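Local coordinates for protein dehydrogenase (Thermotoga maritima, PDB 3EZY) that catalyses the NAD(+)-dependent oxidation of myo-inositol to scyllo-inosose and thus probably takes part in myo-inositol degradation, at residues A67-S72 with E287-F292; L80-A85 with D105-E110; D115-T120 with E300-S305; G121-F126 with R282-E287. All coordinates share one frame; numbering follows the deposited sequence.

How the contacts relate
Contacts 1 and 4 lie deepest and share helix 277-298, which presses on the Rossmann sheet in contact 1 and on the loop after strand 118-121 in contact 4. Contact 3 lies on strand 118-121 itself, outermost in the Rossmann sheet within this chain, where the loop after helix 277-298 meets it; F119 packs against F292 of contact 1 and F126 of contact 4. Contact 2 is further out, between two helices, and ends in a charged pair toward the surface. The chemistry changes accordingly: contact 1 is wholly apolar, contact 2 apolar with a salt bridge along one helix, contact 3 mixes backbone bonds with ring and proline packing, and contact 4 turns on a buried amide.

Contact 1: A67-S72 with E287-F292; sequences AVLVCS and EELKTF
The strand bearing A67 and L69 runs roughly antiparallel to the helix bearing L289 and F292: the short axes of 67-70 and 287-292 make an angle of 148° and come no closer than 11.6 Å. L69 CA is still 9.4 Å from L289 CA, so no hydrogen bond spans the gap and side chains alone fill it. F292 does much of the reaching. With CG anti to its backbone N (chi1 175°), the ring extends to the strand, where F292 CE2 lies 3.7 Å from L69 CD2 and 4.0 Å from A67 CB. Both methyl carbons approach the ring obliquely. L69 forks between two partners: CD2 is on the phenylalanine, while L69 CD1 sits 4.1 Å from L289 CD1, the two leucines crossing at about a right angle. The contact is buried and purely apolar. Strand 67-70 lies inside the parallel Rossmann sheet, bonded through its backbone to strands 3-8 and 90-94. V68 and V70 turn to helix 77-86, whereas L69 and L289 both also touch H17 of helix 12-20, which shares this face of the sheet with helix 277-298.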
loop_
_atom_site.group_PDB
_atom_site.type_symbol
_atom_site.label_atom_id
_atom_site.label_comp_id
_atom_site.label_asym_id
_atom_site.label_seq_id
_atom_site.Cartn_x
_atom_site.Cartn_y
_atom_site.Cartn_z
ATOM N N ALA A 67 19.951 -32.087 -25.301
ATOM C CA ALA A 67 18.733 -31.999 -24.507
ATOM C C ALA A 67 17.671 -31.348 -25.374
ATOM O O ALA A 67 17.972 -30.602 -26.298
ATOM C CB ALA A 67 19.000 -31.177 -23.219
ATOM N N VAL A 68 16.419 -31.668 -25.110
ATOM C CA VAL A 68 15.337 -31.254 -25.975
ATOM C C VAL A 68 14.245 -30.568 -25.162
ATOM O O VAL A 68 13.886 -31.043 -24.076
ATOM C CB VAL A 68 14.723 -32.499 -26.650
ATOM C CG1 VAL A 68 13.559 -32.120 -27.530
ATOM C CG2 VAL A 68 15.778 -33.244 -27.475
ATOM N N LEU A 69 13.695 -29.473 -25.698
ATOM C CA LEU A 69 12.496 -28.843 -25.119
ATOM C C LEU A 69 11.292 -29.198 -25.968
ATOM O O LEU A 69 11.172 -28.732 -27.110
ATOM C CB LEU A 69 12.632 -27.313 -25.051
ATOM C CG LEU A 69 13.939 -26.736 -24.488
ATOM C CD1 LEU A 69 13.876 -25.199 -24.268
ATOM C CD2 LEU A 69 14.400 -27.393 -23.171
ATOM N N VAL A 70 10.404 -30.036 -25.432
ATOM C CA VAL A 70 9.169 -30.414 -26.129
ATOM C C VAL A 70 8.075 -29.363 -25.838
ATOM O O VAL A 70 7.532 -29.304 -24.718
ATOM C CB VAL A 70 8.691 -31.840 -25.717
ATOM C CG1 VAL A 70 7.361 -32.172 -26.344
ATOM C CG2 VAL A 70 9.787 -32.907 -26.046
ATOM N N CYS A 71 7.735 -28.549 -26.852
ATOM C CA CYS A 71 6.791 -27.442 -26.675
ATOM C C CYS A 71 5.753 -27.485 -27.769
ATOM O O CYS A 71 5.252 -26.462 -28.191
ATOM C CB CYS A 71 7.524 -26.088 -26.761
ATOM S SG CYS A 71 8.980 -25.913 -25.694
ATOM N N SER A 72 5.453 -28.680 -28.244
ATOM C CA SER A 72 4.522 -28.849 -29.347
ATOM C C SER A 72 3.164 -29.151 -28.722
ATOM O O SER A 72 3.024 -29.171 -27.498
ATOM C CB SER A 72 4.979 -30.038 -30.176
ATOM O OG SER A 72 5.242 -31.108 -29.273
ATOM N N GLU A 287 14.125 -18.251 -15.907
ATOM C CA GLU A 287 14.695 -18.886 -14.712
ATOM C C GLU A 287 14.461 -20.406 -14.657
ATOM O O GLU A 287 15.312 -21.184 -14.155
ATOM C CB GLU A 287 14.088 -18.251 -13.474
ATOM C CG GLU A 287 14.655 -18.793 -12.168
ATOM C CD GLU A 287 16.043 -18.208 -11.826
ATOM O OE1 GLU A 287 16.600 -17.366 -12.613
ATOM O OE2 GLU A 287 16.566 -18.609 -10.757
ATOM N N GLU A 288 13.289 -20.814 -15.133
ATOM C CA GLU A 288 12.960 -22.245 -15.261
ATOM C C GLU A 288 13.965 -22.969 -16.178
ATOM O O GLU A 288 14.452 -24.063 -15.877
ATOM C CB GLU A 288 11.556 -22.401 -15.826
ATOM C CG GLU A 288 11.174 -23.854 -16.007
ATOM C CD GLU A 288 9.840 -24.005 -16.616
ATOM O OE1 GLU A 288 9.553 -23.325 -17.625
ATOM O OE2 GLU A 288 9.056 -24.792 -16.076
ATOM N N LEU A 289 14.266 -22.353 -17.308
ATOM C CA LEU A 289 15.165 -22.950 -18.309
ATOM C C LEU A 289 16.626 -22.998 -17.837
ATOM O O LEU A 289 17.332 -24.015 -18.035
ATOM C CB LEU A 289 15.050 -22.208 -19.639
ATOM C CG LEU A 289 15.994 -22.666 -20.782
ATOM C CD1 LEU A 289 15.899 -24.145 -20.895
ATOM C CD2 LEU A 289 15.626 -22.055 -22.126
ATOM N N LYS A 290 17.099 -21.923 -17.204
ATOM C CA LYS A 290 18.437 -21.971 -16.602
ATOM C C LYS A 290 18.545 -23.141 -15.613
ATOM O O LYS A 290 19.616 -23.741 -15.470
ATOM C CB LYS A 290 18.772 -20.653 -15.878
ATOM C CG LYS A 290 18.792 -19.435 -16.766
ATOM C CD LYS A 290 19.331 -18.236 -15.945
ATOM C CE LYS A 290 19.359 -16.931 -16.776
ATOM N NZ LYS A 290 19.250 -15.705 -15.849
ATOM N N THR A 291 17.449 -23.432 -14.912
ATOM C CA THR A 291 17.459 -24.485 -13.892
ATOM C C THR A 291 17.554 -25.862 -14.546
ATOM O O THR A 291 18.333 -26.706 -14.095
ATOM C CB THR A 291 16.215 -24.435 -12.948
ATOM O OG1 THR A 291 16.128 -23.134 -12.352
ATOM C CG2 THR A 291 16.312 -25.488 -11.833
ATOM N N PHE A 292 16.748 -26.071 -15.584
ATOM C CA PHE A 292 16.823 -27.276 -16.410
ATOM C C PHE A 292 18.253 -27.537 -16.930
ATOM O O PHE A 292 18.768 -28.662 -16.872
ATOM C CB PHE A 292 15.851 -27.177 -17.608
ATOM C CG PHE A 292 15.969 -28.359 -18.577
ATOM C CD1 PHE A 292 15.663 -29.644 -18.147
ATOM C CD2 PHE A 292 16.411 -28.178 -19.884
ATOM C CE1 PHE A 292 15.767 -30.734 -18.982
ATOM C CE2 PHE A 292 16.514 -29.271 -20.760
ATOM C CZ PHE A 292 16.195 -30.554 -20.298
#

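Contact 2: L80-A85 with D105-E110; sequences LVIACA and DRMIEE
I82, V81 and A85 form the apolar side of this contact, lying against R106, M107 and E110 of the neighbouring helix. V81 meets M107 at about a right angle: the methionine chain bends at its last torsion (chi3 79°), which puts M107 CE 3.9 Å from V81 CG2. I82 is the wedge. I82 CG2 packs 3.9 Å from E110 CG, and I82 CD1 lies 4.1 Å from R106 CB; in the conformer described, one of two deposited for this arginine, CD1 also sits over one face of the guanidinium, offset toward the rim. One turn further on, A85 CB lies against the E110 backbone, 3.4 Å from E110 O. Replacing I82 by an alanine would probably open a gap beside CB and CG of E110 and, in this conformer, leave the arginine face without its methyl neighbour.

The charged interaction runs along one helix and not across the pair. In the same conformer R106 NH2 donates to E110 OE2 at 2.7 Å, nearly straight at 171°. The oxygen lies in the guanidinium plane, but the N-H arrives from above the carboxylate plane. E110 also has long, weak ion pairs with K86 and K113, which may add to the positive charge near its carboxylate.

The axes of 80-85 and 105-110 are 13° apart in direction and 9.0 Å apart. Helices 77-86 and 101-114 flank strand 90-94 in the chain, and V81 rests on V91 and C93: side-by-side, nearly parallel helices on one face of a parallel sheet, as expected of successive beta-alpha units in a Rossmann fold.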
loop_
_atom_site.group_PDB
_atom_site.type_symbol
_atom_site.label_atom_id
_atom_site.label_comp_id
_atom_site.label_asym_id
_atom_site.label_seq_id
_atom_site.Cartn_x
_atom_site.Cartn_y
_atom_site.Cartn_z
ATOM N N LEU A 80 6.871 -37.764 -28.322
ATOM C CA LEU A 80 8.141 -37.095 -28.378
ATOM C C LEU A 80 8.991 -37.351 -27.170
ATOM O O LEU A 80 10.194 -37.552 -27.308
ATOM C CB LEU A 80 7.971 -35.584 -28.584
ATOM C CG LEU A 80 7.312 -35.291 -29.947
ATOM C CD1 LEU A 80 6.963 -33.812 -30.089
ATOM C CD2 LEU A 80 8.280 -35.795 -31.065
ATOM N N VAL A 81 8.403 -37.316 -25.974
ATOM C CA VAL A 81 9.224 -37.531 -24.769
ATOM C C VAL A 81 9.744 -38.996 -24.732
ATOM O O VAL A 81 10.872 -39.260 -24.321
ATOM C CB VAL A 81 8.426 -37.205 -23.489
ATOM C CG1 VAL A 81 9.131 -37.843 -22.236
ATOM C CG2 VAL A 81 8.281 -35.684 -23.318
ATOM N N ILE A 82 8.909 -39.947 -25.132
ATOM C CA ILE A 82 9.399 -41.350 -25.148
ATOM C C ILE A 82 10.513 -41.553 -26.193
ATOM O O ILE A 82 11.506 -42.246 -25.946
ATOM C CB ILE A 82 8.240 -42.360 -25.341
ATOM C CG1 ILE A 82 7.305 -42.297 -24.135
ATOM C CG2 ILE A 82 8.809 -43.811 -25.567
ATOM C CD1 ILE A 82 6.023 -43.027 -24.313
ATOM N N ALA A 83 10.357 -40.905 -27.337
ATOM C CA ALA A 83 11.385 -40.824 -28.362
ATOM C C ALA A 83 12.691 -40.188 -27.843
ATOM O O ALA A 83 13.793 -40.669 -28.153
ATOM C CB ALA A 83 10.836 -40.020 -29.586
ATOM N N CYS A 84 12.621 -39.118 -27.044
ATOM C CA CYS A 84 13.870 -38.638 -26.418
ATOM C C CYS A 84 14.503 -39.722 -25.530
ATOM O O CYS A 84 15.728 -39.847 -25.478
ATOM C CB CYS A 84 13.661 -37.369 -25.565
ATOM S SG CYS A 84 13.088 -35.938 -26.480
ATOM N N ALA A 85 13.708 -40.450 -24.759
ATOM C CA ALA A 85 14.322 -41.450 -23.864
ATOM C C ALA A 85 15.041 -42.546 -24.698
ATOM O O ALA A 85 16.174 -42.923 -24.408
ATOM C CB ALA A 85 13.282 -42.076 -22.933
ATOM N N ASP A 105 2.411 -42.235 -17.154
ATOM C CA ASP A 105 3.151 -43.356 -16.512
ATOM C C ASP A 105 4.208 -43.899 -17.477
ATOM O O ASP A 105 5.336 -44.181 -17.102
ATOM C CB ASP A 105 2.191 -44.473 -16.017
ATOM C CG ASP A 105 1.478 -44.105 -14.686
ATOM O OD1 ASP A 105 2.086 -43.386 -13.841
ATOM O OD2 ASP A 105 0.299 -44.519 -14.488
ATOM N N ARG A 106 3.862 -44.008 -18.745
ATOM C CA ARG A 106 4.836 -44.476 -19.740
ATOM C C ARG A 106 6.016 -43.528 -19.933
ATOM O O ARG A 106 7.180 -43.959 -20.030
ATOM C CB ARG A 106 4.168 -44.730 -21.083
ATOM C CG ARG A 106 3.933 -46.203 -21.375
ATOM C CD ARG A 106 4.243 -46.517 -22.832
ATOM N NE ARG A 106 5.621 -46.967 -23.018
ATOM C CZ ARG A 106 6.165 -47.182 -24.212
ATOM N NH1 ARG A 106 5.437 -46.986 -25.306
ATOM N NH2 ARG A 106 7.425 -47.594 -24.317
ATOM N N MET A 107 5.721 -42.223 -19.990
ATOM C CA MET A 107 6.755 -41.170 -20.114
ATOM C C MET A 107 7.776 -41.267 -18.966
ATOM O O MET A 107 8.997 -41.280 -19.165
ATOM C CB MET A 107 6.051 -39.783 -20.135
ATOM C CG MET A 107 5.164 -39.511 -21.390
ATOM S SD MET A 107 3.924 -38.150 -21.273
ATOM C CE MET A 107 5.044 -36.782 -21.523
ATOM N N ILE A 108 7.274 -41.328 -17.740
ATOM C CA ILE A 108 8.115 -41.508 -16.568
ATOM C C ILE A 108 8.903 -42.832 -16.598
ATOM O O ILE A 108 10.103 -42.839 -16.382
ATOM C CB ILE A 108 7.251 -41.457 -15.293
ATOM C CG1 ILE A 108 6.704 -40.035 -15.050
ATOM C CG2 ILE A 108 8.022 -41.990 -14.092
ATOM C CD1 ILE A 108 5.536 -39.983 -14.039
ATOM N N GLU A 109 8.235 -43.954 -16.885
ATOM C CA GLU A 109 8.945 -45.253 -17.050
ATOM C C GLU A 109 10.112 -45.247 -18.050
ATOM O O GLU A 109 11.215 -45.682 -17.751
ATOM C CB GLU A 109 7.964 -46.301 -17.553
ATOM C CG GLU A 109 8.121 -47.669 -16.919
ATOM C CD GLU A 109 6.953 -47.977 -15.952
ATOM O OE1 GLU A 109 5.885 -47.321 -16.113
ATOM O OE2 GLU A 109 7.105 -48.870 -15.058
ATOM N N GLU A 110 9.853 -44.772 -19.264
ATOM C CA GLU A 110 10.891 -44.771 -20.329
ATOM C C GLU A 110 12.068 -43.845 -20.063
ATOM O O GLU A 110 13.238 -44.214 -20.279
ATOM C CB GLU A 110 10.264 -44.466 -21.683
ATOM C CG GLU A 110 9.134 -45.410 -21.998
ATOM C CD GLU A 110 9.665 -46.747 -22.510
ATOM O OE1 GLU A 110 10.696 -46.723 -23.198
ATOM O OE2 GLU A 110 9.071 -47.806 -22.202
#

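Contact 3: D115-T120 with E300-S305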
loop_
_atom_site.group_PDB
_atom_site.type_symbol
_atom_site.label_atom_id
_atom_site.label_comp_id
_atom_site.label_asym_id
_atom_site.label_seq_id
_atom_site.Cartn_x
_atom_site.Cartn_y
_atom_site.Cartn_z
ATOM N N ASP A 115 17.580 -43.551 -18.181
ATOM C CA ASP A 115 18.397 -42.759 -17.287
ATOM C C ASP A 115 18.590 -41.328 -17.794
ATOM O O ASP A 115 19.716 -40.814 -17.721
ATOM C CB ASP A 115 19.775 -43.400 -17.079
ATOM C CG ASP A 115 20.497 -42.826 -15.864
ATOM O OD1 ASP A 115 19.810 -42.644 -14.830
ATOM O OD2 ASP A 115 21.725 -42.567 -15.929
ATOM N N VAL A 116 17.538 -40.695 -18.325
ATOM C CA VAL A 116 17.648 -39.264 -18.702
ATOM C C VAL A 116 16.623 -38.490 -17.886
ATOM O O VAL A 116 15.613 -39.068 -17.478
ATOM C CB VAL A 116 17.329 -39.014 -20.194
ATOM C CG1 VAL A 116 18.356 -39.736 -21.115
ATOM C CG2 VAL A 116 15.925 -39.453 -20.495
ATOM N N ILE A 117 16.882 -37.196 -17.683
ATOM C CA ILE A 117 15.993 -36.268 -16.977
ATOM C C ILE A 117 14.677 -36.083 -17.713
ATOM O O ILE A 117 14.656 -35.923 -18.931
ATOM C CB ILE A 117 16.692 -34.881 -16.869
ATOM C CG1 ILE A 117 17.890 -34.974 -15.949
ATOM C CG2 ILE A 117 15.789 -33.805 -16.372
ATOM C CD1 ILE A 117 18.743 -33.708 -16.021
ATOM N N LEU A 118 13.590 -36.093 -16.948
ATOM C CA LEU A 118 12.284 -35.622 -17.389
ATOM C C LEU A 118 11.887 -34.440 -16.484
ATOM O O LEU A 118 11.641 -34.620 -15.301
ATOM C CB LEU A 118 11.215 -36.722 -17.328
ATOM C CG LEU A 118 9.771 -36.262 -17.655
ATOM C CD1 LEU A 118 9.728 -35.485 -18.988
ATOM C CD2 LEU A 118 8.794 -37.457 -17.700
ATOM N N PHE A 119 11.870 -33.244 -17.046
ATOM C CA PHE A 119 11.592 -31.998 -16.296
ATOM C C PHE A 119 10.231 -31.485 -16.779
ATOM O O PHE A 119 10.031 -31.316 -17.968
ATOM C CB PHE A 119 12.679 -30.970 -16.650
ATOM C CG PHE A 119 12.683 -29.705 -15.782
ATOM C CD1 PHE A 119 13.774 -29.427 -14.964
ATOM C CD2 PHE A 119 11.621 -28.813 -15.813
ATOM C CE1 PHE A 119 13.831 -28.270 -14.185
ATOM C CE2 PHE A 119 11.653 -27.650 -15.015
ATOM C CZ PHE A 119 12.767 -27.398 -14.202
ATOM N N THR A 120 9.301 -31.250 -15.860
ATOM C CA THR A 120 7.974 -30.810 -16.201
ATOM C C THR A 120 7.941 -29.296 -16.131
ATOM O O THR A 120 8.420 -28.713 -15.161
ATOM C CB THR A 120 6.932 -31.344 -15.204
ATOM O OG1 THR A 120 6.877 -32.766 -15.318
ATOM C CG2 THR A 120 5.518 -30.785 -15.531
ATOM N N GLU A 300 21.934 -33.476 -11.921
ATOM C CA GLU A 300 21.035 -33.506 -10.789
ATOM C C GLU A 300 19.698 -34.031 -11.254
ATOM O O GLU A 300 19.372 -33.931 -12.420
ATOM C CB GLU A 300 20.829 -32.084 -10.254
ATOM C CG GLU A 300 22.112 -31.338 -9.976
ATOM C CD GLU A 300 21.922 -29.819 -9.787
ATOM O OE1 GLU A 300 21.091 -29.193 -10.503
ATOM O OE2 GLU A 300 22.658 -29.245 -8.944
ATOM N N PRO A 301 18.895 -34.574 -10.330
ATOM C CA PRO A 301 17.472 -34.811 -10.555
ATOM C C PRO A 301 16.773 -33.530 -11.075
ATOM O O PRO A 301 17.198 -32.436 -10.770
ATOM C CB PRO A 301 16.967 -35.128 -9.149
ATOM C CG PRO A 301 18.174 -35.697 -8.437
ATOM C CD PRO A 301 19.301 -34.863 -8.937
ATOM N N PRO A 302 15.700 -33.658 -11.859
ATOM C CA PRO A 302 15.127 -32.374 -12.299
ATOM C C PRO A 302 14.459 -31.594 -11.126
ATOM O O PRO A 302 13.879 -32.220 -10.238
ATOM C CB PRO A 302 14.046 -32.794 -13.277
ATOM C CG PRO A 302 13.696 -34.277 -12.881
ATOM C CD PRO A 302 14.934 -34.843 -12.290
ATOM N N ALA A 303 14.491 -30.260 -11.153
ATOM C CA ALA A 303 13.846 -29.476 -10.091
ATOM C C ALA A 303 12.341 -29.715 -10.049
ATOM O O ALA A 303 11.704 -29.693 -8.978
ATOM C CB ALA A 303 14.134 -27.959 -10.281
ATOM N N VAL A 304 11.749 -29.899 -11.226
ATOM C CA VAL A 304 10.349 -30.249 -11.314
ATOM C C VAL A 304 10.286 -31.551 -12.111
ATOM O O VAL A 304 10.698 -31.592 -13.271
ATOM C CB VAL A 304 9.526 -29.192 -12.061
ATOM C CG1 VAL A 304 8.030 -29.570 -12.012
ATOM C CG2 VAL A 304 9.798 -27.762 -11.520
ATOM N N SER A 305 9.756 -32.604 -11.513
ATOM C CA SER A 305 9.940 -33.952 -12.092
ATOM C C SER A 305 8.691 -34.463 -12.812
ATOM O O SER A 305 7.658 -33.770 -12.880
ATOM C CB SER A 305 10.333 -34.936 -10.996
ATOM O OG SER A 305 9.202 -35.113 -10.159
#
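F119 holds CG anti to its backbone N (chi1 -170°), bringing the ring against P302, A303 and V304; in T120, OG1 stands beside the backbone N and anti to the carbonyl carbon (chi1 -65°), within hydrogen-bonding distance of S305 O. There T120 OG1 donates to S305 O at 2.7 Å, while T120 N donates to V304 O at 3.0 Å with an N-H...O angle of 158°. Each donor stands above the plane of the carbonyl it meets. V304 O has more company: F119 CA is 3.2 Å away in a CA-H...O contact, and the same oxygen lies over one face of the F119 ring, toward the rim.

Apolar packing follows. P302 CB is 3.7 Å from I117 CG2 and 3.8 Å from F119 CD1, the proline sliding past both side chains, while F119 CE1 reaches A303 CB at 3.9 Å and F119 CE2 meets V304 CB at 4.0 Å. The ring also meets those of F92 and F126. An alanine in place of F119 would probably leave a gap beside P302, A303 and V304.

Strand 118-121 is outermost in the Rossmann sheet within this chain, and the loop uses its edge. S305 is the N-cap of helix 306-325, so its carbonyl bond to T120 ties the start of that helix to the sheet edge, T120 N and the T120 hydroxyl both finding acceptors in the V304 and S305 carbonyls.

Contact 4: G121-F126 with R282-E287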
loop_
_atom_site.group_PDB
_atom_site.type_symbol
_atom_site.label_atom_id
_atom_site.label_comp_id
_atom_site.label_asym_id
_atom_site.label_seq_id
_atom_site.Cartn_x
_atom_site.Cartn_y
_atom_site.Cartn_z
ATOM N N GLY A 121 7.363 -28.661 -17.150
ATOM C CA GLY A 121 7.425 -27.216 -17.281
ATOM C C GLY A 121 6.402 -26.463 -16.428
ATOM O O GLY A 121 5.554 -25.745 -16.988
ATOM N N PHE A 122 6.462 -26.610 -15.096
ATOM C CA PHE A 122 5.652 -25.740 -14.206
ATOM C C PHE A 122 6.414 -24.445 -13.927
ATOM O O PHE A 122 7.129 -24.331 -12.939
ATOM C CB PHE A 122 5.255 -26.479 -12.936
ATOM C CG PHE A 122 4.178 -27.509 -13.173
ATOM C CD1 PHE A 122 3.044 -27.186 -13.928
ATOM C CD2 PHE A 122 4.280 -28.775 -12.635
ATOM C CE1 PHE A 122 2.046 -28.116 -14.132
ATOM C CE2 PHE A 122 3.269 -29.706 -12.790
ATOM C CZ PHE A 122 2.163 -29.398 -13.578
ATOM N N ASN A 123 6.334 -23.507 -14.863
ATOM C CA ASN A 123 7.153 -22.299 -14.785
ATOM C C ASN A 123 6.860 -21.393 -13.585
ATOM O O ASN A 123 7.719 -20.656 -13.152
ATOM C CB ASN A 123 7.024 -21.459 -16.080
ATOM C CG ASN A 123 5.597 -20.980 -16.320
ATOM O OD1 ASN A 123 4.702 -21.794 -16.547
ATOM N ND2 ASN A 123 5.372 -19.661 -16.265
ATOM N N ARG A 124 5.647 -21.406 -13.060
ATOM C CA ARG A 124 5.350 -20.485 -11.955
ATOM C C ARG A 124 6.143 -20.820 -10.691
ATOM O O ARG A 124 6.220 -19.977 -9.806
ATOM C CB ARG A 124 3.841 -20.405 -11.639
ATOM C CG ARG A 124 2.982 -20.146 -12.893
ATOM C CD ARG A 124 1.511 -19.864 -12.588
ATOM N NE ARG A 124 0.741 -19.795 -13.856
ATOM C CZ ARG A 124 -0.584 -19.955 -13.938
ATOM N NH1 ARG A 124 -1.295 -20.152 -12.824
ATOM N NH2 ARG A 124 -1.205 -19.902 -15.123
ATOM N N ARG A 125 6.707 -22.029 -10.569
ATOM C CA ARG A 125 7.598 -22.255 -9.397
ATOM C C ARG A 125 8.789 -21.328 -9.451
ATOM O O ARG A 125 9.485 -21.212 -8.456
ATOM C CB ARG A 125 8.177 -23.657 -9.333
ATOM C CG ARG A 125 7.129 -24.744 -9.161
ATOM C CD ARG A 125 7.791 -26.031 -8.739
ATOM N NE ARG A 125 6.836 -27.131 -8.613
ATOM C CZ ARG A 125 7.137 -28.268 -7.999
ATOM N NH1 ARG A 125 8.362 -28.427 -7.550
ATOM N NH2 ARG A 125 6.231 -29.250 -7.867
ATOM N N PHE A 126 9.064 -20.720 -10.630
ATOM C CA PHE A 126 10.266 -19.933 -10.776
ATOM C C PHE A 126 9.957 -18.464 -10.877
ATOM O O PHE A 126 10.852 -17.702 -11.215
ATOM C CB PHE A 126 11.108 -20.410 -12.000
ATOM C CG PHE A 126 11.483 -21.885 -11.919
ATOM C CD1 PHE A 126 12.630 -22.281 -11.243
ATOM C CD2 PHE A 126 10.632 -22.868 -12.441
ATOM C CE1 PHE A 126 12.969 -23.634 -11.126
ATOM C CE2 PHE A 126 10.962 -24.230 -12.342
ATOM C CZ PHE A 126 12.141 -24.608 -11.678
ATOM N N ARG A 282 7.818 -13.868 -18.814
ATOM C CA ARG A 282 9.132 -14.063 -19.424
ATOM C C ARG A 282 10.244 -14.402 -18.430
ATOM O O ARG A 282 11.077 -15.298 -18.696
ATOM C CB ARG A 282 9.513 -12.818 -20.245
ATOM C CG ARG A 282 11.004 -12.651 -20.491
ATOM C CD ARG A 282 11.479 -13.413 -21.695
ATOM N NE ARG A 282 11.124 -12.773 -22.970
ATOM C CZ ARG A 282 11.286 -13.346 -24.176
ATOM N NH1 ARG A 282 11.796 -14.574 -24.284
ATOM N NH2 ARG A 282 10.934 -12.696 -25.282
ATOM N N ASP A 283 10.284 -13.704 -17.294
ATOM C CA ASP A 283 11.341 -13.972 -16.318
ATOM C C ASP A 283 11.217 -15.351 -15.680
ATOM O O ASP A 283 12.231 -15.988 -15.411
ATOM C CB ASP A 283 11.398 -12.929 -15.200
ATOM C CG ASP A 283 12.547 -13.192 -14.237
ATOM O OD1 ASP A 283 13.715 -13.318 -14.715
ATOM O OD2 ASP A 283 12.293 -13.306 -12.998
ATOM N N SER A 284 9.988 -15.813 -15.433
ATOM C CA SER A 284 9.798 -17.168 -14.853
ATOM C C SER A 284 10.231 -18.240 -15.859
ATOM O O SER A 284 10.833 -19.233 -15.496
ATOM C CB SER A 284 8.338 -17.405 -14.417
ATOM O OG SER A 284 7.460 -17.540 -15.521
ATOM N N TYR A 285 9.962 -18.037 -17.151
ATOM C CA TYR A 285 10.483 -18.998 -18.130
ATOM C C TYR A 285 12.008 -18.984 -18.225
ATOM O O TYR A 285 12.662 -20.042 -18.351
ATOM C CB TYR A 285 9.866 -18.744 -19.514
ATOM C CG TYR A 285 8.434 -19.174 -19.628
ATOM C CD1 TYR A 285 8.065 -20.501 -19.420
ATOM C CD2 TYR A 285 7.456 -18.265 -20.003
ATOM C CE1 TYR A 285 6.733 -20.914 -19.538
ATOM C CE2 TYR A 285 6.123 -18.654 -20.139
ATOM C CZ TYR A 285 5.778 -19.988 -19.922
ATOM O OH TYR A 285 4.462 -20.345 -20.030
ATOM N N LEU A 286 12.599 -17.790 -18.191
ATOM C CA LEU A 286 14.040 -17.709 -18.276
ATOM C C LEU A 286 14.643 -18.491 -17.107
ATOM O O LEU A 286 15.581 -19.273 -17.286
ATOM C CB LEU A 286 14.487 -16.253 -18.165
ATOM C CG LEU A 286 16.003 -16.119 -18.063
ATOM C CD1 LEU A 286 16.697 -16.558 -19.391
ATOM C CD2 LEU A 286 16.408 -14.682 -17.679
ATOM N N GLU A 287 14.125 -18.251 -15.907
ATOM C CA GLU A 287 14.695 -18.886 -14.712
ATOM C C GLU A 287 14.461 -20.406 -14.657
ATOM O O GLU A 287 15.312 -21.184 -14.155
ATOM C CB GLU A 287 14.088 -18.251 -13.474
ATOM C CG GLU A 287 14.655 -18.793 -12.168
ATOM C CD GLU A 287 16.043 -18.208 -11.826
ATOM O OE1 GLU A 287 16.600 -17.366 -12.613
ATOM O OE2 GLU A 287 16.566 -18.609 -10.757
HETATM O O HOH W 1 4.088 -23.047 -19.227
#
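N123 and S284 supply the hydrogen bond across this contact. N123 ND2 donates to S284 OG at 3.1 Å, almost straight at 170°, with the oxygen in the amide plane. S284 OG is also bonded to Y281 O, one turn back in the same helix.

The second interaction is a stack. N123 holds CG between its backbone N and carbonyl carbon (chi1 62°), and the amide lies over one face of the Y285 ring, the two planes only 16° apart. N123 CG comes 3.4 Å from Y285 CE1, and ND2 sits above the ring, offset toward the rim. A water links the far ends: it lies 3.0 Å from N123 OD1 and 2.8 Å from Y285 OH, at the ring edge and in its plane.

Packing closes the other end. F126 CB is 3.7 Å from S284 O and 3.9 Å from E287 CG, with the phenylalanine crossing the glutamate at about a right angle. The loop contains an inverse gamma turn centred on F122, followed by a 3-10 turn in which F126 N bonds to N123 O at 2.9 Å. Nearby, H17 of helix 12-20 meets the Y285 ring steeply, and E288 touches both N123 and F126.

The amide of N123 is therefore held by an N-H bond and by the ring across its face, with a water that may also donate to its oxygen. Since a carbonyl can only accept, the serine proton goes to Y281 O, and S284 OG is left to accept from N123; this agrees with the amide being turned nitrogen toward the helix, and its rotation is likely to be well fixed.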